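Local atomic coordinates of PmbA-related protein (Thermotoga maritima, PDB entry 1VL4), a protein that may act as a metallopeptidase of the PmbA/TldD (U62) family and is a putative modulator of DNA gyrase. Residues 112-117 with 304-309; 282-287 with 333-338; 298-303 with 319-324. All coordinates share one frame; numbering follows the deposited sequence.

Contact 1. Residues 112-117 with 304-309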
loop_
_atom_site.group_PDB
_atom_site.type_symbol
_atom_site.label_atom_id
_atom_site.label_comp_id
_atom_site.label_asym_id
_atom_site.label_seq_id
_atom_site.Cartn_x
_atom_site.Cartn_y
_atom_site.Cartn_z
ATOM N N GLU A 112 -8.046 33.979 9.647
ATOM C CA GLU A 112 -6.768 33.896 10.356
ATOM C C GLU A 112 -6.399 32.415 10.641
ATOM O O GLU A 112 -7.267 31.593 10.987
ATOM C CB GLU A 112 -6.807 34.599 11.699
ATOM C CG GLU A 112 -7.135 36.078 11.606
ATOM C CD GLU A 112 -6.993 36.825 12.968
ATOM O OE1 GLU A 112 -6.501 36.230 14.006
ATOM O OE2 GLU A 112 -7.399 38.017 12.970
ATOM N N TYR A 113 -5.087 32.171 10.600
ATOM C CA TYR A 113 -4.485 30.890 10.686
ATOM C C TYR A 113 -3.488 30.987 11.791
ATOM O O TYR A 113 -2.854 32.016 11.940
ATOM C CB TYR A 113 -3.788 30.562 9.352
ATOM C CG TYR A 113 -4.790 30.352 8.208
ATOM C CD1 TYR A 113 -5.273 31.430 7.498
ATOM C CD2 TYR A 113 -5.222 29.107 7.861
ATOM C CE1 TYR A 113 -6.213 31.262 6.479
ATOM C CE2 TYR A 113 -6.148 28.912 6.823
ATOM C CZ TYR A 113 -6.643 30.024 6.158
ATOM O OH TYR A 113 -7.565 29.877 5.168
ATOM N N ARG A 114 -3.318 29.898 12.540
ATOM C CA ARG A 114 -2.326 29.839 13.621
ATOM C C ARG A 114 -0.942 29.825 13.006
ATOM O O ARG A 114 -0.651 29.043 12.116
ATOM C CB ARG A 114 -2.490 28.569 14.442
ATOM C CG ARG A 114 -3.779 28.459 15.223
ATOM C CD ARG A 114 -3.702 27.277 16.267
ATOM N NE ARG A 114 -4.795 27.423 17.265
ATOM C CZ ARG A 114 -4.811 26.864 18.468
ATOM N NH1 ARG A 114 -3.815 26.089 18.859
ATOM N NH2 ARG A 114 -5.850 27.057 19.269
ATOM N N GLU A 115 -0.076 30.653 13.545
ATOM C CA GLU A 115 1.369 30.662 13.239
ATOM C C GLU A 115 2.078 29.553 13.993
ATOM O O GLU A 115 1.981 29.492 15.215
ATOM C CB GLU A 115 1.938 32.005 13.616
ATOM C CG GLU A 115 3.489 32.165 13.651
ATOM C CD GLU A 115 4.170 31.841 12.326
ATOM O OE1 GLU A 115 3.513 31.979 11.253
ATOM O OE2 GLU A 115 5.374 31.463 12.367
ATOM N N MET A 116 2.813 28.704 13.268
ATOM C CA MET A 116 3.491 27.551 13.875
ATOM C C MET A 116 4.827 27.277 13.166
ATOM O O MET A 116 4.941 27.476 11.938
ATOM C CB MET A 116 2.583 26.327 13.907
ATOM C CG MET A 116 2.023 25.959 12.604
ATOM S SD MET A 116 0.977 24.487 12.527
ATOM C CE MET A 116 -0.508 25.066 13.359
ATOM N N GLU A 117 5.826 26.852 13.945
ATOM C CA GLU A 117 7.185 26.638 13.449
ATOM C C GLU A 117 7.334 25.202 12.972
ATOM O O GLU A 117 7.881 24.370 13.651
ATOM C CB GLU A 117 8.291 27.057 14.475
ATOM C CG GLU A 117 9.620 27.284 13.700
ATOM C CD GLU A 117 10.899 27.461 14.534
ATOM O OE1 GLU A 117 11.028 26.876 15.638
ATOM O OE2 GLU A 117 11.798 28.160 14.014
ATOM N N THR A 304 -6.832 24.935 10.751
ATOM C CA THR A 304 -6.863 23.887 11.764
ATOM C C THR A 304 -7.142 24.534 13.137
ATOM O O THR A 304 -6.782 25.695 13.393
ATOM C CB THR A 304 -5.560 23.104 11.744
ATOM O OG1 THR A 304 -4.440 23.985 11.865
ATOM C CG2 THR A 304 -5.414 22.305 10.500
ATOM N N THR A 305 -7.842 23.801 13.975
ATOM C CA THR A 305 -8.313 24.256 15.268
ATOM C C THR A 305 -7.927 23.251 16.358
ATOM O O THR A 305 -7.765 22.041 16.114
ATOM C CB THR A 305 -9.863 24.465 15.282
ATOM O OG1 THR A 305 -10.530 23.235 15.051
ATOM C CG2 THR A 305 -10.299 25.461 14.233
ATOM N N GLU A 306 -7.767 23.780 17.561
ATOM C CA GLU A 306 -7.558 22.997 18.784
ATOM C C GLU A 306 -8.878 22.814 19.531
ATOM O O GLU A 306 -9.608 23.783 19.839
ATOM C CB GLU A 306 -6.518 23.638 19.662
ATOM C CG GLU A 306 -6.228 22.907 21.016
ATOM C CD GLU A 306 -5.051 23.506 21.760
ATOM O OE1 GLU A 306 -4.450 24.477 21.233
ATOM O OE2 GLU A 306 -4.726 22.975 22.853
ATOM N N LYS A 307 -9.180 21.577 19.873
ATOM C CA LYS A 307 -10.424 21.314 20.604
ATOM C C LYS A 307 -10.361 19.982 21.313
ATOM O O LYS A 307 -9.603 19.119 20.924
ATOM C CB LYS A 307 -11.654 21.335 19.686
ATOM C CG LYS A 307 -11.638 20.283 18.625
ATOM C CD LYS A 307 -10.734 20.647 17.465
ATOM C CE LYS A 307 -11.173 20.052 16.151
ATOM N NZ LYS A 307 -10.097 20.297 15.155
ATOM N N PHE A 308 -11.215 19.821 22.310
ATOM C CA PHE A 308 -11.469 18.489 22.862
ATOM C C PHE A 308 -12.386 17.649 21.964
ATOM O O PHE A 308 -13.458 18.086 21.511
ATOM C CB PHE A 308 -12.062 18.567 24.260
ATOM C CG PHE A 308 -11.114 19.127 25.281
ATOM C CD1 PHE A 308 -10.209 18.305 25.936
ATOM C CD2 PHE A 308 -11.166 20.477 25.607
ATOM C CE1 PHE A 308 -9.373 18.806 26.845
ATOM C CE2 PHE A 308 -10.322 20.998 26.562
ATOM C CZ PHE A 308 -9.413 20.161 27.173
ATOM N N VAL A 309 -11.945 16.430 21.716
ATOM C CA VAL A 309 -12.835 15.408 21.219
ATOM C C VAL A 309 -13.531 14.712 22.414
ATOM O O VAL A 309 -14.750 14.595 22.440
ATOM C CB VAL A 309 -12.103 14.415 20.300
ATOM C CG1 VAL A 309 -13.112 13.392 19.725
ATOM C CG2 VAL A 309 -11.441 15.177 19.155
HETATM O O HOH W 1 -4.853 27.473 11.950
HETATM O O HOH W 2 -8.564 26.776 17.809
#
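Arg114 and Glu306 meet because each side chain is stretched out toward the other: Arg114 turns its CG beside the backbone N, opposite the carbonyl carbon (chi1 -66°), and runs extended from CG to NE, while Glu306 sets its CG trans to the backbone N (chi1 179°) and continues straight to the carboxylate. The two chains cross at about a right angle and end in a salt bridge, in which Arg114 NH1 lies 2.9 Å from Glu306 OE1. The oxygen sits at the edge of the guanidinium, nearly in its plane, and offers its anti lone pair; a single N-H, that of NH1, makes the bond. The guanidinium and carboxylate planes are turned 66° apart, and Glu306 CB comes within 3.5 Å of Arg114 NH2. The other carboxylate oxygen, OE2, is held by a salt bridge to Lys283, which would be expected to favour the ionised carboxylate.

Water extends the contact to the backbone. One molecule accepts from Arg114 N at 2.9 Å and donates to Thr304 O at 3.0 Å; a second accepts from Glu306 N at 3.1 Å and, weakly, from Arg114 NH2. Met116 adds a looser touch, its CE methyl 4.3 Å from Thr304 OG1, a hydroxyl that is hydrogen-bonded to Thr295 O.

In the fold, the contact lays the irregular connection between helix 84-93 and helix 128-143 against the lead-in to strand 307-311, which pairs antiparallel with strands 282-285 and 314-315.

Contact 2. Residues 282-287 with 333-338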
loop_
_atom_site.group_PDB
_atom_site.type_symbol
_atom_site.label_atom_id
_atom_site.label_comp_id
_atom_site.label_asym_id
_atom_site.label_seq_id
_atom_site.Cartn_x
_atom_site.Cartn_y
_atom_site.Cartn_z
ATOM N N ILE A 282 -9.107 13.701 25.252
ATOM C CA ILE A 282 -8.416 13.566 24.016
ATOM C C ILE A 282 -8.727 14.825 23.196
ATOM O O ILE A 282 -9.927 15.184 22.988
ATOM C CB ILE A 282 -8.873 12.309 23.235
ATOM C CG1 ILE A 282 -8.597 11.048 24.075
ATOM C CG2 ILE A 282 -8.148 12.200 21.926
ATOM C CD1 ILE A 282 -9.144 9.751 23.451
ATOM N N LYS A 283 -7.644 15.457 22.734
ATOM C CA LYS A 283 -7.695 16.691 21.970
ATOM C C LYS A 283 -7.171 16.468 20.560
ATOM O O LYS A 283 -6.337 15.584 20.272
ATOM C CB LYS A 283 -6.835 17.776 22.656
ATOM C CG LYS A 283 -7.264 18.195 24.058
ATOM C CD LYS A 283 -6.678 19.562 24.438
ATOM C CE LYS A 283 -7.489 20.751 23.968
ATOM N NZ LYS A 283 -6.772 22.011 24.375
ATOM N N ASP A 284 -7.669 17.311 19.662
ATOM C CA ASP A 284 -7.071 17.454 18.315
ATOM C C ASP A 284 -6.269 18.732 18.366
ATOM O O ASP A 284 -6.823 19.801 18.637
ATOM C CB ASP A 284 -8.168 17.513 17.237
ATOM C CG ASP A 284 -7.588 17.744 15.789
ATOM O OD1 ASP A 284 -6.374 17.539 15.577
ATOM O OD2 ASP A 284 -8.328 18.213 14.896
ATOM N N LEU A 285 -4.953 18.591 18.181
ATOM C CA LEU A 285 -4.032 19.720 18.271
ATOM C C LEU A 285 -3.488 20.043 16.882
ATOM O O LEU A 285 -3.000 19.153 16.200
ATOM C CB LEU A 285 -2.852 19.353 19.172
ATOM C CG LEU A 285 -2.758 19.841 20.586
ATOM C CD1 LEU A 285 -4.032 19.698 21.420
ATOM C CD2 LEU A 285 -1.567 19.162 21.213
ATOM N N PRO A 286 -3.545 21.328 16.449
ATOM C CA PRO A 286 -2.901 21.701 15.150
ATOM C C PRO A 286 -1.380 21.492 15.103
ATOM O O PRO A 286 -0.800 21.307 14.046
ATOM C CB PRO A 286 -3.218 23.194 15.027
ATOM C CG PRO A 286 -4.459 23.397 15.914
ATOM C CD PRO A 286 -4.311 22.439 17.050
ATOM N N TYR A 287 -0.750 21.626 16.253
ATOM C CA TYR A 287 0.683 21.636 16.322
ATOM C C TYR A 287 1.228 21.010 17.579
ATOM O O TYR A 287 0.709 21.223 18.655
ATOM C CB TYR A 287 1.202 23.043 16.189
ATOM C CG TYR A 287 2.668 23.225 16.458
ATOM C CD1 TYR A 287 3.640 23.069 15.447
ATOM C CD2 TYR A 287 3.085 23.646 17.713
ATOM C CE1 TYR A 287 5.003 23.257 15.726
ATOM C CE2 TYR A 287 4.426 23.797 18.004
ATOM C CZ TYR A 287 5.374 23.628 17.004
ATOM O OH TYR A 287 6.661 23.894 17.349
ATOM N N THR A 333 -14.316 22.486 11.238
ATOM C CA THR A 333 -13.358 22.289 12.296
ATOM C C THR A 333 -11.903 22.271 11.783
ATOM O O THR A 333 -10.996 22.235 12.599
ATOM C CB THR A 333 -13.601 20.972 13.014
ATOM O OG1 THR A 333 -13.575 19.900 12.070
ATOM C CG2 THR A 333 -14.957 20.978 13.771
ATOM N N GLY A 334 -11.692 22.254 10.461
ATOM C CA GLY A 334 -10.335 22.196 9.906
ATOM C C GLY A 334 -9.731 20.779 9.881
ATOM O O GLY A 334 -8.545 20.602 10.127
ATOM N N ASN A 335 -10.561 19.792 9.548
ATOM C CA ASN A 335 -10.138 18.384 9.490
ATOM C C ASN A 335 -10.352 17.708 8.124
ATOM O O ASN A 335 -10.268 16.474 8.014
ATOM C CB ASN A 335 -10.833 17.634 10.640
ATOM C CG ASN A 335 -10.368 18.145 11.999
ATOM O OD1 ASN A 335 -11.034 18.986 12.654
ATOM N ND2 ASN A 335 -9.199 17.685 12.409
ATOM N N GLY A 336 -10.571 18.524 7.074
ATOM C CA GLY A 336 -10.893 18.003 5.757
ATOM C C GLY A 336 -9.593 17.753 5.026
ATOM O O GLY A 336 -9.005 18.674 4.446
ATOM N N PHE A 337 -9.115 16.516 5.117
ATOM C CA PHE A 337 -7.874 16.109 4.458
ATOM C C PHE A 337 -8.178 15.100 3.348
ATOM O O PHE A 337 -9.237 14.455 3.340
ATOM C CB PHE A 337 -6.888 15.523 5.487
ATOM C CG PHE A 337 -6.352 16.536 6.437
ATOM C CD1 PHE A 337 -5.272 17.313 6.083
ATOM C CD2 PHE A 337 -6.916 16.723 7.708
ATOM C CE1 PHE A 337 -4.771 18.238 6.936
ATOM C CE2 PHE A 337 -6.429 17.718 8.570
ATOM C CZ PHE A 337 -5.348 18.433 8.223
ATOM N N VAL A 338 -7.283 15.027 2.373
ATOM C CA VAL A 338 -7.433 14.076 1.290
ATOM C C VAL A 338 -7.411 12.665 1.884
ATOM O O VAL A 338 -6.556 12.314 2.689
ATOM C CB VAL A 338 -6.317 14.241 0.201
ATOM C CG1 VAL A 338 -6.288 15.677 -0.375
ATOM C CG2 VAL A 338 -4.943 13.888 0.747
#
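Asp284 and Asn335 reach for each other from opposite directions, joining a strand of a mixed six-stranded sheet to the loop that leads into the small antiparallel pair 336-337 and 340-341. A long backbone separation, 9.4 Å between Asp284 CA and Asn335 CA, is bridged here by one polar side-chain pair, an example of how a buried amide can tie a loop to an inner strand of a sheet through side chains rather than by strand pairing.

The carboxylate and amide planes are inclined 46° to each other. Asn335 ND2 donates to Asp284 OD2 over 2.7 Å in a nearly straight bond. The acceptor lies in the plane of the amide, whereas the donor meets OD2 on its syn side but 33° out of the carboxylate plane. Asp284 directs its CG trans to the backbone N (chi1 177°), carrying the carboxylate off strand 282-285 toward the loop.

Both groups are buried and have further partners. Asp284 OD2 also forms a salt bridge with Lys307, which probably stabilises its negative charge, and OD1 accepts from Val344 N. Asn335 ND2 donates to Arg342 O as well, while Lys307 NZ donates to Asn335 OD1; together these bonds fix which end of the amide is the nitrogen. Within its own loop, Thr333 OG1 donates to Asn335 OD1 at 2.8 Å, the hydroxyl lying in the plane of the amide carbonyl, at one of the lone pairs of OD1.

Contact 3. Residues 298-303 with 319-324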
loop_
_atom_site.group_PDB
_atom_site.type_symbol
_atom_site.label_atom_id
_atom_site.label_comp_id
_atom_site.label_asym_id
_atom_site.label_seq_id
_atom_site.Cartn_x
_atom_site.Cartn_y
_atom_site.Cartn_z
ATOM N N ASP A 298 -6.113 22.692 6.685
ATOM C CA ASP A 298 -6.443 21.409 6.075
ATOM C C ASP A 298 -6.350 21.440 4.515
ATOM O O ASP A 298 -5.904 22.430 3.929
ATOM C CB ASP A 298 -7.798 20.873 6.652
ATOM C CG ASP A 298 -9.003 21.620 6.153
ATOM O OD1 ASP A 298 -8.856 22.391 5.181
ATOM O OD2 ASP A 298 -10.114 21.392 6.707
ATOM N N ASP A 299 -6.741 20.363 3.849
ATOM C CA ASP A 299 -6.629 20.290 2.390
ATOM C C ASP A 299 -7.762 21.049 1.661
ATOM O O ASP A 299 -7.770 21.106 0.446
ATOM C CB ASP A 299 -6.562 18.840 1.937
ATOM C CG ASP A 299 -5.241 18.150 2.358
ATOM O OD1 ASP A 299 -4.250 18.868 2.556
ATOM O OD2 ASP A 299 -5.241 16.924 2.565
ATOM N N GLU A 300 -8.686 21.626 2.419
ATOM C CA GLU A 300 -9.743 22.529 1.890
ATOM C C GLU A 300 -9.368 23.972 2.199
ATOM O O GLU A 300 -10.047 24.895 1.797
ATOM C CB GLU A 300 -11.150 22.161 2.463
ATOM C CG GLU A 300 -11.472 20.678 2.262
ATOM C CD GLU A 300 -12.851 20.219 2.741
ATOM O OE1 GLU A 300 -13.257 20.566 3.859
ATOM O OE2 GLU A 300 -13.500 19.433 2.033
ATOM N N GLY A 301 -8.219 24.184 2.828
ATOM C CA GLY A 301 -7.752 25.517 3.191
ATOM C C GLY A 301 -8.387 26.081 4.455
ATOM O O GLY A 301 -8.246 27.267 4.749
ATOM N N VAL A 302 -9.012 25.231 5.258
ATOM C CA VAL A 302 -9.692 25.701 6.456
ATOM C C VAL A 302 -8.669 25.730 7.582
ATOM O O VAL A 302 -7.896 24.769 7.752
ATOM C CB VAL A 302 -10.935 24.794 6.783
ATOM C CG1 VAL A 302 -11.584 25.142 8.151
ATOM C CG2 VAL A 302 -11.944 24.813 5.670
ATOM N N PRO A 303 -8.643 26.824 8.371
ATOM C CA PRO A 303 -7.697 26.791 9.488
ATOM C C PRO A 303 -7.924 25.595 10.421
ATOM O O PRO A 303 -9.077 25.275 10.809
ATOM C CB PRO A 303 -7.979 28.095 10.244
ATOM C CG PRO A 303 -8.720 28.943 9.314
ATOM C CD PRO A 303 -9.391 28.078 8.335
ATOM N N LEU A 319 -15.209 15.402 14.089
ATOM C CA LEU A 319 -14.384 16.134 13.158
ATOM C C LEU A 319 -15.096 16.225 11.785
ATOM O O LEU A 319 -15.759 15.293 11.347
ATOM C CB LEU A 319 -13.018 15.446 13.032
ATOM C CG LEU A 319 -12.261 15.323 14.380
ATOM C CD1 LEU A 319 -10.888 14.775 14.147
ATOM C CD2 LEU A 319 -12.171 16.639 15.109
ATOM N N HIS A 320 -14.939 17.372 11.138
ATOM C CA HIS A 320 -15.654 17.724 9.931
ATOM C C HIS A 320 -14.756 18.147 8.756
ATOM O O HIS A 320 -13.603 18.558 8.930
ATOM C CB HIS A 320 -16.603 18.885 10.225
ATOM C CG HIS A 320 -17.760 18.513 11.100
ATOM N ND1 HIS A 320 -18.920 17.974 10.600
ATOM C CD2 HIS A 320 -17.929 18.598 12.437
ATOM C CE1 HIS A 320 -19.767 17.761 11.596
ATOM N NE2 HIS A 320 -19.185 18.130 12.722
ATOM N N ASN A 321 -15.352 18.021 7.566
ATOM C CA ASN A 321 -14.932 18.719 6.376
ATOM C C ASN A 321 -16.029 19.724 6.016
ATOM O O ASN A 321 -17.007 19.860 6.752
ATOM C CB ASN A 321 -14.568 17.746 5.255
ATOM C CG ASN A 321 -15.706 16.822 4.833
ATOM O OD1 ASN A 321 -16.904 17.103 5.018
ATOM N ND2 ASN A 321 -15.322 15.719 4.186
ATOM N N LEU A 322 -15.863 20.469 4.928
ATOM C CA LEU A 322 -16.834 21.498 4.580
ATOM C C LEU A 322 -18.221 20.880 4.338
ATOM O O LEU A 322 -19.226 21.437 4.784
ATOM C CB LEU A 322 -16.373 22.292 3.347
ATOM C CG LEU A 322 -15.129 23.172 3.555
ATOM C CD1 LEU A 322 -14.671 23.867 2.262
ATOM C CD2 LEU A 322 -15.393 24.198 4.629
ATOM N N LYS A 323 -18.259 19.724 3.673
ATOM C CA LYS A 323 -19.521 19.063 3.327
ATOM C C LYS A 323 -20.286 18.652 4.575
ATOM O O LYS A 323 -21.493 18.890 4.677
ATOM C CB LYS A 323 -19.221 17.862 2.423
ATOM C CG LYS A 323 -20.348 16.852 2.209
ATOM C CD LYS A 323 -20.064 15.983 0.989
ATOM N N THR A 324 -19.603 18.064 5.559
ATOM C CA THR A 324 -20.319 17.554 6.732
ATOM C C THR A 324 -20.698 18.713 7.638
ATOM O O THR A 324 -21.809 18.734 8.207
ATOM C CB THR A 324 -19.513 16.499 7.508
ATOM O OG1 THR A 324 -18.333 17.103 7.988
ATOM C CG2 THR A 324 -19.132 15.356 6.640
HETATM O O HOH W 3 -15.916 18.811 2.137
#
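The N terminus of helix 322-328 is the element at stake, and Glu300 grips it from a neighbouring turn. With CG opposite the carbonyl carbon (chi1 -52°) and the chain extended beyond it, Glu300 carries its carboxylate to the helix end. Leu322 N, in the first turn of the helix, donates to Glu300 OE1 over 2.8 Å, reaching the oxygen on its syn side and close to the carboxylate plane. OE2 appears to reach the next amide, Lys323 N, through a water, though that water lies unusually close to OE2. The negative charge there would probably be favoured by the helix dipole.

Asn321 is the N-cap and forms a capping box with Thr324: Thr324 N donates to Asn321 OD1 at 2.9 Å, nearly in line with the carbonyl bond, and Asn321 N returns a bond to Thr324 OG1 at 3.1 Å.

Facing the helix, residues 298-301 make a type I beta turn. Asp298 OD1 accepts from Glu300 N, an Asx turn, and from Val302 N at 2.8 Å, the two donors approaching from opposite faces of the carboxylate. The side chains of Glu300 and Leu322 run alongside each other in opposite senses, bringing Leu322 CD1 to 3.9 Å from Glu300 CB, and on the other branch Leu322 CD2 packs on Val302 CG2 at 3.7 Å.

How the contacts relate
Followed from the N terminus, the chain first lays down 112-117, whose partner 304-309 comes 187 residues later, so contact 1 closes the longest loop. Strand 282-285 then opens contact 2, which is completed at 333-338. Contact 3 joins 298-303 to 319-324 and lies wholly within the span of contact 2, whereas contact 1 crosses both others, its second segment falling between their halves. Hydrogen bonds from Tyr113 OH to Gly301 O and from Thr305 OG1 to Thr333 O link contact 1 to its neighbours, and one from Val338 N to Asp299 OD2 links contacts 2 and 3. Together they tie the interhelix connection, the mixed sheet and helix 322-328.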